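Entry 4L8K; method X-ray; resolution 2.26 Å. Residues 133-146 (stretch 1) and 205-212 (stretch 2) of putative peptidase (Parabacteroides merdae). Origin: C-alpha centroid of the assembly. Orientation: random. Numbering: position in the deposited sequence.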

ATOM      1  N   GLY A 133       4.535   9.624 -17.193  1.00 21.61           N
ATOM      2  CA  GLY A 133       4.519  11.029 -17.603  1.00 20.86           C
ATOM      3  C   GLY A 133       3.110  11.506 -17.908  1.00 25.12           C
ATOM      4  O   GLY A 133       2.173  10.697 -17.945  1.00 24.93           O
ATOM      5  N   GLU A 134       2.948  12.824 -18.101  1.00 21.83           N
ATOM      6  CA  GLU A 134       1.663  13.463 -18.405  1.00 23.19           C
ATOM      7  C   GLU A 134       1.124  13.005 -19.765  1.00 28.35           C
ATOM      8  O   GLU A 134      -0.082  12.806 -19.900  1.00 25.52           O
ATOM      9  CB  GLU A 134       1.764  15.010 -18.375  1.00 24.76           C
ATOM     10  CG  GLU A 134       2.270  15.609 -17.069  1.00 28.41           C
ATOM     11  CD  GLU A 134       1.388  15.529 -15.831  1.00 44.37           C
ATOM     12  OE1 GLU A 134       0.298  14.904 -15.869  1.00 23.72           O
ATOM     13  OE2 GLU A 134       1.813  16.092 -14.797  1.00 37.40           O
ATOM     14  N   ASN A 135       2.022  12.828 -20.764  1.00 27.94           N
ATOM     15  CA  ASN A 135       1.658  12.361 -22.109  1.00 27.21           C
ATOM     16  C   ASN A 135       1.240  10.897 -22.052  1.00 26.88           C
ATOM     17  O   ASN A 135       0.217  10.556 -22.630  1.00 26.57           O
ATOM     18  CB  ASN A 135       2.792  12.591 -23.120  1.00 29.06           C
ATOM     19  CG  ASN A 135       3.060  14.047 -23.431  1.00 42.27           C
ATOM     20  OD1 ASN A 135       2.213  14.911 -23.330  1.00 31.47           O
ATOM     21  ND2 ASN A 135       4.245  14.355 -23.855  1.00 46.64           N
ATOM     22  N   ASN A 136       1.965  10.059 -21.289  1.00 22.53           N
ATOM     23  CA  ASN A 136       1.614   8.647 -21.064  1.00 21.34           C
ATOM     24  C   ASN A 136       0.151   8.515 -20.638  1.00 26.01           C
ATOM     25  O   ASN A 136      -0.611   7.729 -21.225  1.00 24.37           O
ATOM     26  CB  ASN A 136       2.502   8.025 -19.965  1.00 17.17           C
ATOM     27  CG  ASN A 136       3.933   7.817 -20.293  1.00 28.19           C
ATOM     28  OD1 ASN A 136       4.766   7.817 -19.386  1.00 26.17           O
ATOM     29  ND2 ASN A 136       4.258   7.562 -21.575  1.00 21.69           N
ATOM     30  N   LEU A 137      -0.243   9.321 -19.618  1.00 22.17           N
ATOM     31  CA  LEU A 137      -1.604   9.331 -19.090  1.00 21.92           C
ATOM     32  C   LEU A 137      -2.606   9.819 -20.138  1.00 24.31           C
ATOM     33  O   LEU A 137      -3.623   9.158 -20.327  1.00 24.46           O
ATOM     34  CB  LEU A 137      -1.704  10.170 -17.797  1.00 21.94           C
ATOM     35  CG  LEU A 137      -1.082   9.528 -16.557  1.00 25.67           C
ATOM     36  CD1 LEU A 137      -0.727  10.585 -15.505  1.00 26.30           C
ATOM     37  CD2 LEU A 137      -1.964   8.389 -15.982  1.00 21.69           C
ATOM     38  N   ASP A 138      -2.306  10.931 -20.842  1.00 19.95           N
ATOM     39  CA  ASP A 138      -3.192  11.465 -21.885  1.00 20.95           C
ATOM     40  C   ASP A 138      -3.435  10.455 -23.010  1.00 25.08           C
ATOM     41  O   ASP A 138      -4.574  10.324 -23.463  1.00 27.31           O
ATOM     42  CB  ASP A 138      -2.631  12.769 -22.475  1.00 23.91           C
ATOM     43  CG  ASP A 138      -2.820  13.996 -21.596  1.00 33.07           C
ATOM     44  OD1 ASP A 138      -3.471  13.872 -20.533  1.00 34.05           O
ATOM     45  OD2 ASP A 138      -2.308  15.075 -21.968  1.00 39.64           O
ATOM     46  N   TYR A 139      -2.385   9.726 -23.429  1.00 19.69           N
ATOM     47  CA  TYR A 139      -2.467   8.713 -24.489  1.00 20.11           C
ATOM     48  C   TYR A 139      -3.275   7.481 -24.062  1.00 23.88           C
ATOM     49  O   TYR A 139      -4.054   6.955 -24.865  1.00 24.35           O
ATOM     50  CB  TYR A 139      -1.073   8.305 -24.968  1.00 21.31           C
ATOM     51  CG  TYR A 139      -0.562   9.253 -26.030  1.00 24.13           C
ATOM     52  CD1 TYR A 139      -1.140   9.286 -27.302  1.00 26.38           C
ATOM     53  CD2 TYR A 139       0.468  10.148 -25.761  1.00 25.44           C
ATOM     54  CE1 TYR A 139      -0.716  10.196 -28.270  1.00 25.78           C
ATOM     55  CE2 TYR A 139       0.919  11.047 -26.734  1.00 26.47           C
ATOM     56  CZ  TYR A 139       0.324  11.063 -27.984  1.00 29.15           C
ATOM     57  OH  TYR A 139       0.765  11.911 -28.958  1.00 27.66           O
HETATM   58  N   MSE A 140      -3.111   7.051 -22.799  1.00 18.43           N
HETATM   59  CA  MSE A 140      -3.835   5.912 -22.245  1.00 16.89           C
HETATM   60  C   MSE A 140      -5.334   6.265 -22.192  1.00 20.52           C
HETATM   61  O   MSE A 140      -6.155   5.480 -22.668  1.00 22.52           O
HETATM   62  CB  MSE A 140      -3.239   5.501 -20.874  1.00 17.46           C
HETATM   63  CG  MSE A 140      -3.990   4.375 -20.145  1.00 21.77           C
HETATM   64 SE   MSE A 140      -5.483   5.103 -19.091  0.75 26.36          SE
HETATM   65  CE  MSE A 140      -4.416   6.094 -17.694  1.00 21.82           C
ATOM     66  N   PHE A 141      -5.675   7.447 -21.692  1.00 16.53           N
ATOM     67  CA  PHE A 141      -7.062   7.905 -21.612  1.00 16.26           C
ATOM     68  C   PHE A 141      -7.670   8.054 -23.006  1.00 19.71           C
ATOM     69  O   PHE A 141      -8.815   7.632 -23.193  1.00 20.44           O
ATOM     70  CB  PHE A 141      -7.212   9.222 -20.790  1.00 18.00           C
ATOM     71  CG  PHE A 141      -7.006   9.084 -19.284  1.00 19.43           C
ATOM     72  CD1 PHE A 141      -7.604   8.044 -18.567  1.00 21.21           C
ATOM     73  CD2 PHE A 141      -6.262  10.023 -18.576  1.00 21.27           C
ATOM     74  CE1 PHE A 141      -7.425   7.929 -17.179  1.00 21.21           C
ATOM     75  CE2 PHE A 141      -6.083   9.901 -17.193  1.00 23.59           C
ATOM     76  CZ  PHE A 141      -6.656   8.853 -16.502  1.00 20.53           C
ATOM     77  N   ALA A 142      -6.909   8.573 -23.989  1.00 17.01           N
ATOM     78  CA  ALA A 142      -7.432   8.728 -25.378  1.00 17.78           C
ATOM     79  C   ALA A 142      -7.710   7.337 -26.016  1.00 22.07           C
ATOM     80  O   ALA A 142      -8.710   7.171 -26.715  1.00 21.72           O
ATOM     81  CB  ALA A 142      -6.474   9.528 -26.243  1.00 18.59           C
ATOM     82  N   HIS A 143      -6.875   6.322 -25.705  1.00 17.25           N
ATOM     83  CA  HIS A 143      -7.104   4.965 -26.190  1.00 17.89           C
ATOM     84  C   HIS A 143      -8.432   4.393 -25.633  1.00 23.36           C
ATOM     85  O   HIS A 143      -9.060   3.540 -26.268  1.00 24.27           O
ATOM     86  CB  HIS A 143      -5.920   4.067 -25.808  1.00 19.31           C
ATOM     87  CG  HIS A 143      -5.989   2.678 -26.377  1.00 22.53           C
ATOM     88  ND1 HIS A 143      -5.994   2.455 -27.744  1.00 24.98           N
ATOM     89  CD2 HIS A 143      -6.065   1.487 -25.740  1.00 24.15           C
ATOM     90  CE1 HIS A 143      -6.095   1.144 -27.893  1.00 24.59           C
ATOM     91  NE2 HIS A 143      -6.138   0.523 -26.714  1.00 24.48           N
ATOM     92  N   PHE A 144      -8.885   4.925 -24.478  1.00 20.79           N
ATOM     93  CA  PHE A 144     -10.085   4.490 -23.753  1.00 19.83           C
ATOM     94  C   PHE A 144     -11.258   5.487 -23.868  1.00 23.76           C
ATOM     95  O   PHE A 144     -12.244   5.346 -23.146  1.00 22.61           O
ATOM     96  CB  PHE A 144      -9.718   4.275 -22.269  1.00 20.08           C
ATOM     97  CG  PHE A 144      -8.688   3.197 -21.971  1.00 21.17           C
ATOM     98  CD1 PHE A 144      -8.503   2.124 -22.836  1.00 23.90           C
ATOM     99  CD2 PHE A 144      -7.957   3.224 -20.794  1.00 22.95           C
ATOM    100  CE1 PHE A 144      -7.584   1.118 -22.536  1.00 25.04           C
ATOM    101  CE2 PHE A 144      -7.057   2.204 -20.483  1.00 24.61           C
ATOM    102  CZ  PHE A 144      -6.888   1.151 -21.347  1.00 23.46           C
ATOM    103  N   LYS A 145     -11.179   6.435 -24.818  1.00 22.50           N
ATOM    104  CA  LYS A 145     -12.185   7.486 -25.072  1.00 23.65           C
ATOM    105  C   LYS A 145     -13.615   6.919 -25.228  1.00 28.23           C
ATOM    106  O   LYS A 145     -14.547   7.455 -24.641  1.00 28.87           O
ATOM    107  CB  LYS A 145     -11.785   8.336 -26.307  1.00 26.24           C
ATOM    108  CG  LYS A 145     -12.781   9.403 -26.759  1.00 36.71           C
ATOM    109  CD  LYS A 145     -13.020  10.522 -25.712  1.00 49.32           C
ATOM    110  CE  LYS A 145     -14.210  11.419 -26.025  1.00 56.07           C
ATOM    111  NZ  LYS A 145     -15.511  10.769 -25.692  1.00 54.94           N
ATOM    112  N   GLU A 146     -13.762   5.818 -25.945  1.00 25.11           N
ATOM    113  CA  GLU A 146     -15.057   5.187 -26.230  1.00 24.77           C
ATOM    114  C   GLU A 146     -15.504   4.169 -25.164  1.00 28.94           C
ATOM    115  O   GLU A 146     -16.619   3.651 -25.254  1.00 27.25           O
ATOM    116  CB  GLU A 146     -15.019   4.477 -27.592  1.00 26.59           C
ATOM    117  CG  GLU A 146     -14.747   5.363 -28.787  1.00 32.19           C
ATOM    118  CD  GLU A 146     -15.589   6.621 -28.870  1.00 44.13           C
ATOM    119  OE1 GLU A 146     -16.828   6.558 -28.687  1.00 44.28           O
ATOM    120  OE2 GLU A 146     -14.979   7.690 -29.069  1.00 45.61           O
TER
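Stretch 2 (205-212) DRTRWLRP

Stretch 2 has no regular helix or strand; it runs as an irregular chain along the helix that begins at E134 and the residues that follow it. Its direction is read from the order of contacts: R206 meets E134, N135 and D138, T207 meets D138 and F141, W209 meets F141 and F144, and R211 reaches F144 and K145, so both chains advance the same way. The backbones come closest at D138 and T207, whose CA atoms are 5.6 Å apart. R206, T207, W209 and R211 all direct CA-to-CB toward stretch 1, whereas R208 points away. Together the two stretches bury 571 Å².

Charged and polar contacts concentrate at the first end. D138 OD2 receives hydrogen bonds from R206 NE (2.9 Å) and R206 NH2 (2.7 Å), the latter pair also forming a salt bridge. R206 NH2 donates to N135 OD1 as well, at 2.8 Å. Both acceptors lie near the guanidinium plane, at its edge, where the N-H bonds point, while E134 CB covers one face, 3.4 Å from R206 NH1. The other carboxylate oxygen, D138 OD1, accepts from the backbone T207 N at 3.2 Å, so this one side chain holds both a side chain and the main chain of stretch 2.

Apolar packing occupies the middle. F141 CE1 lies 3.6 Å from W209 CB, and F141 CB 3.7 Å from T207 CG2. The F141 ring and the five-membered ring of W209 are inclined by 22° but slid apart, with centroids separated by 5.8 Å, so they barely overlap. F144 CB approaches W209 CZ3 to 3.7 Å.

At the far end, R211 NH1 makes weak hydrogen bonds to F144 O (3.3 Å) and K145 O (2.9 Å), with N-H...O angles of 131° and 118°. Two waters add bridges: water 1 links D138 O with T207 OG1, and water 2 links F141 O with R211 NH2.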

ATOM      1  N   ASP A 205      -4.765  19.725 -15.036  1.00 32.88           N
ATOM      2  CA  ASP A 205      -5.198  20.574 -16.166  1.00 34.12           C
ATOM      3  C   ASP A 205      -5.223  19.743 -17.461  1.00 36.71           C
ATOM      4  O   ASP A 205      -5.727  20.196 -18.490  1.00 36.30           O
ATOM      5  CB  ASP A 205      -4.280  21.816 -16.341  1.00 37.52           C
ATOM      6  CG  ASP A 205      -2.789  21.516 -16.479  1.00 56.49           C
ATOM      7  OD1 ASP A 205      -2.294  20.596 -15.784  1.00 58.15           O
ATOM      8  OD2 ASP A 205      -2.104  22.254 -17.217  1.00 67.79           O
ATOM      9  N   ARG A 206      -4.689  18.518 -17.394  1.00 32.61           N
ATOM     10  CA  ARG A 206      -4.606  17.568 -18.507  1.00 31.18           C
ATOM     11  C   ARG A 206      -5.877  16.697 -18.569  1.00 32.60           C
ATOM     12  O   ARG A 206      -6.863  17.021 -17.911  1.00 32.22           O
ATOM     13  CB  ARG A 206      -3.333  16.709 -18.356  1.00 29.62           C
ATOM     14  CG  ARG A 206      -2.031  17.488 -18.129  1.00 31.74           C
ATOM     15  CD  ARG A 206      -1.527  18.186 -19.371  1.00 35.87           C
ATOM     16  NE  ARG A 206      -1.200  17.232 -20.431  1.00 46.22           N
ATOM     17  CZ  ARG A 206       0.030  16.989 -20.867  1.00 54.20           C
ATOM     18  NH1 ARG A 206       1.065  17.650 -20.360  1.00 40.75           N
ATOM     19  NH2 ARG A 206       0.232  16.104 -21.833  1.00 34.78           N
ATOM     20  N   THR A 207      -5.882  15.621 -19.382  1.00 29.44           N
ATOM     21  CA  THR A 207      -7.066  14.753 -19.543  1.00 28.20           C
ATOM     22  C   THR A 207      -7.464  14.105 -18.200  1.00 28.46           C
ATOM     23  O   THR A 207      -6.620  13.519 -17.507  1.00 25.02           O
ATOM     24  CB  THR A 207      -6.837  13.686 -20.618  1.00 30.11           C
ATOM     25  OG1 THR A 207      -6.449  14.343 -21.818  1.00 32.48           O
ATOM     26  CG2 THR A 207      -8.090  12.830 -20.870  1.00 24.74           C
ATOM     27  N   ARG A 208      -8.751  14.251 -17.839  1.00 24.28           N
ATOM     28  CA  ARG A 208      -9.286  13.686 -16.607  1.00 23.57           C
ATOM     29  C   ARG A 208     -10.275  12.557 -16.920  1.00 28.58           C
ATOM     30  O   ARG A 208     -10.866  12.539 -18.006  1.00 30.95           O
ATOM     31  CB  ARG A 208      -9.917  14.788 -15.732  1.00 23.00           C
ATOM     32  CG  ARG A 208      -8.847  15.668 -15.045  1.00 33.50           C
ATOM     33  CD  ARG A 208      -9.430  16.775 -14.192  1.00 40.92           C
ATOM     34  NE  ARG A 208     -10.229  17.717 -14.980  1.00 42.99           N
ATOM     35  CZ  ARG A 208     -11.477  18.061 -14.691  1.00 52.68           C
ATOM     36  NH1 ARG A 208     -12.082  17.554 -13.627  1.00 38.69           N
ATOM     37  NH2 ARG A 208     -12.125  18.928 -15.452  1.00 39.70           N
ATOM     38  N   TRP A 209     -10.423  11.598 -15.995  1.00 22.51           N
ATOM     39  CA  TRP A 209     -11.351  10.482 -16.171  1.00 21.79           C
ATOM     40  C   TRP A 209     -12.424  10.574 -15.087  1.00 26.05           C
ATOM     41  O   TRP A 209     -12.150  10.336 -13.899  1.00 23.73           O
ATOM     42  CB  TRP A 209     -10.622   9.131 -16.148  1.00 18.90           C
ATOM     43  CG  TRP A 209     -11.507   7.959 -16.468  1.00 19.43           C
ATOM     44  CD1 TRP A 209     -12.313   7.278 -15.598  1.00 21.93           C
ATOM     45  CD2 TRP A 209     -11.655   7.306 -17.745  1.00 18.97           C
ATOM     46  NE1 TRP A 209     -12.957   6.249 -16.254  1.00 20.78           N
ATOM     47  CE2 TRP A 209     -12.567   6.241 -17.569  1.00 21.68           C
ATOM     48  CE3 TRP A 209     -11.127   7.538 -19.031  1.00 20.38           C
ATOM     49  CZ2 TRP A 209     -12.943   5.397 -18.620  1.00 20.83           C
ATOM     50  CZ3 TRP A 209     -11.497   6.694 -20.068  1.00 21.24           C
ATOM     51  CH2 TRP A 209     -12.375   5.626 -19.851  1.00 21.58           C
ATOM     52  N   LEU A 210     -13.641  10.936 -15.501  1.00 23.06           N
ATOM     53  CA  LEU A 210     -14.736  11.118 -14.556  1.00 24.12           C
ATOM     54  C   LEU A 210     -15.801  10.032 -14.716  1.00 25.98           C
ATOM     55  O   LEU A 210     -16.774  10.019 -13.977  1.00 26.06           O
ATOM     56  CB  LEU A 210     -15.327  12.528 -14.705  1.00 25.37           C
ATOM     57  CG  LEU A 210     -14.344  13.713 -14.489  1.00 29.79           C
ATOM     58  CD1 LEU A 210     -15.061  15.044 -14.617  1.00 31.00           C
ATOM     59  CD2 LEU A 210     -13.632  13.636 -13.143  1.00 29.77           C
ATOM     60  N   ARG A 211     -15.574   9.087 -15.639  1.00 21.03           N
ATOM     61  CA  ARG A 211     -16.411   7.921 -15.850  1.00 21.04           C
ATOM     62  C   ARG A 211     -16.126   6.875 -14.758  1.00 25.81           C
ATOM     63  O   ARG A 211     -15.108   6.997 -14.048  1.00 24.39           O
ATOM     64  CB  ARG A 211     -16.139   7.333 -17.231  1.00 22.89           C
ATOM     65  CG  ARG A 211     -16.918   8.042 -18.353  1.00 27.03           C
ATOM     66  CD  ARG A 211     -16.306   7.654 -19.681  1.00 20.73           C
ATOM     67  NE  ARG A 211     -15.129   8.501 -19.922  1.00 22.36           N
ATOM     68  CZ  ARG A 211     -14.276   8.356 -20.925  1.00 34.89           C
ATOM     69  NH1 ARG A 211     -14.417   7.351 -21.789  1.00 25.74           N
ATOM     70  NH2 ARG A 211     -13.282   9.216 -21.086  1.00 23.44           N
ATOM     71  N   PRO A 212     -16.983   5.836 -14.577  1.00 20.88           N
ATOM     72  CA  PRO A 212     -16.705   4.842 -13.518  1.00 18.56           C
ATOM     73  C   PRO A 212     -15.294   4.228 -13.582  1.00 21.72           C
ATOM     74  O   PRO A 212     -14.718   4.043 -14.666  1.00 20.50           O
ATOM     75  CB  PRO A 212     -17.781   3.787 -13.749  1.00 20.08           C
ATOM     76  CG  PRO A 212     -18.922   4.543 -14.382  1.00 23.76           C
ATOM     77  CD  PRO A 212     -18.244   5.519 -15.293  1.00 20.99           C
TER
HETATM   78  O   HOH W   1      -6.481  12.241 -23.782  1.00 31.93           O
HETATM   79  O   HOH W   2     -11.070   9.256 -22.585  1.00 23.99           O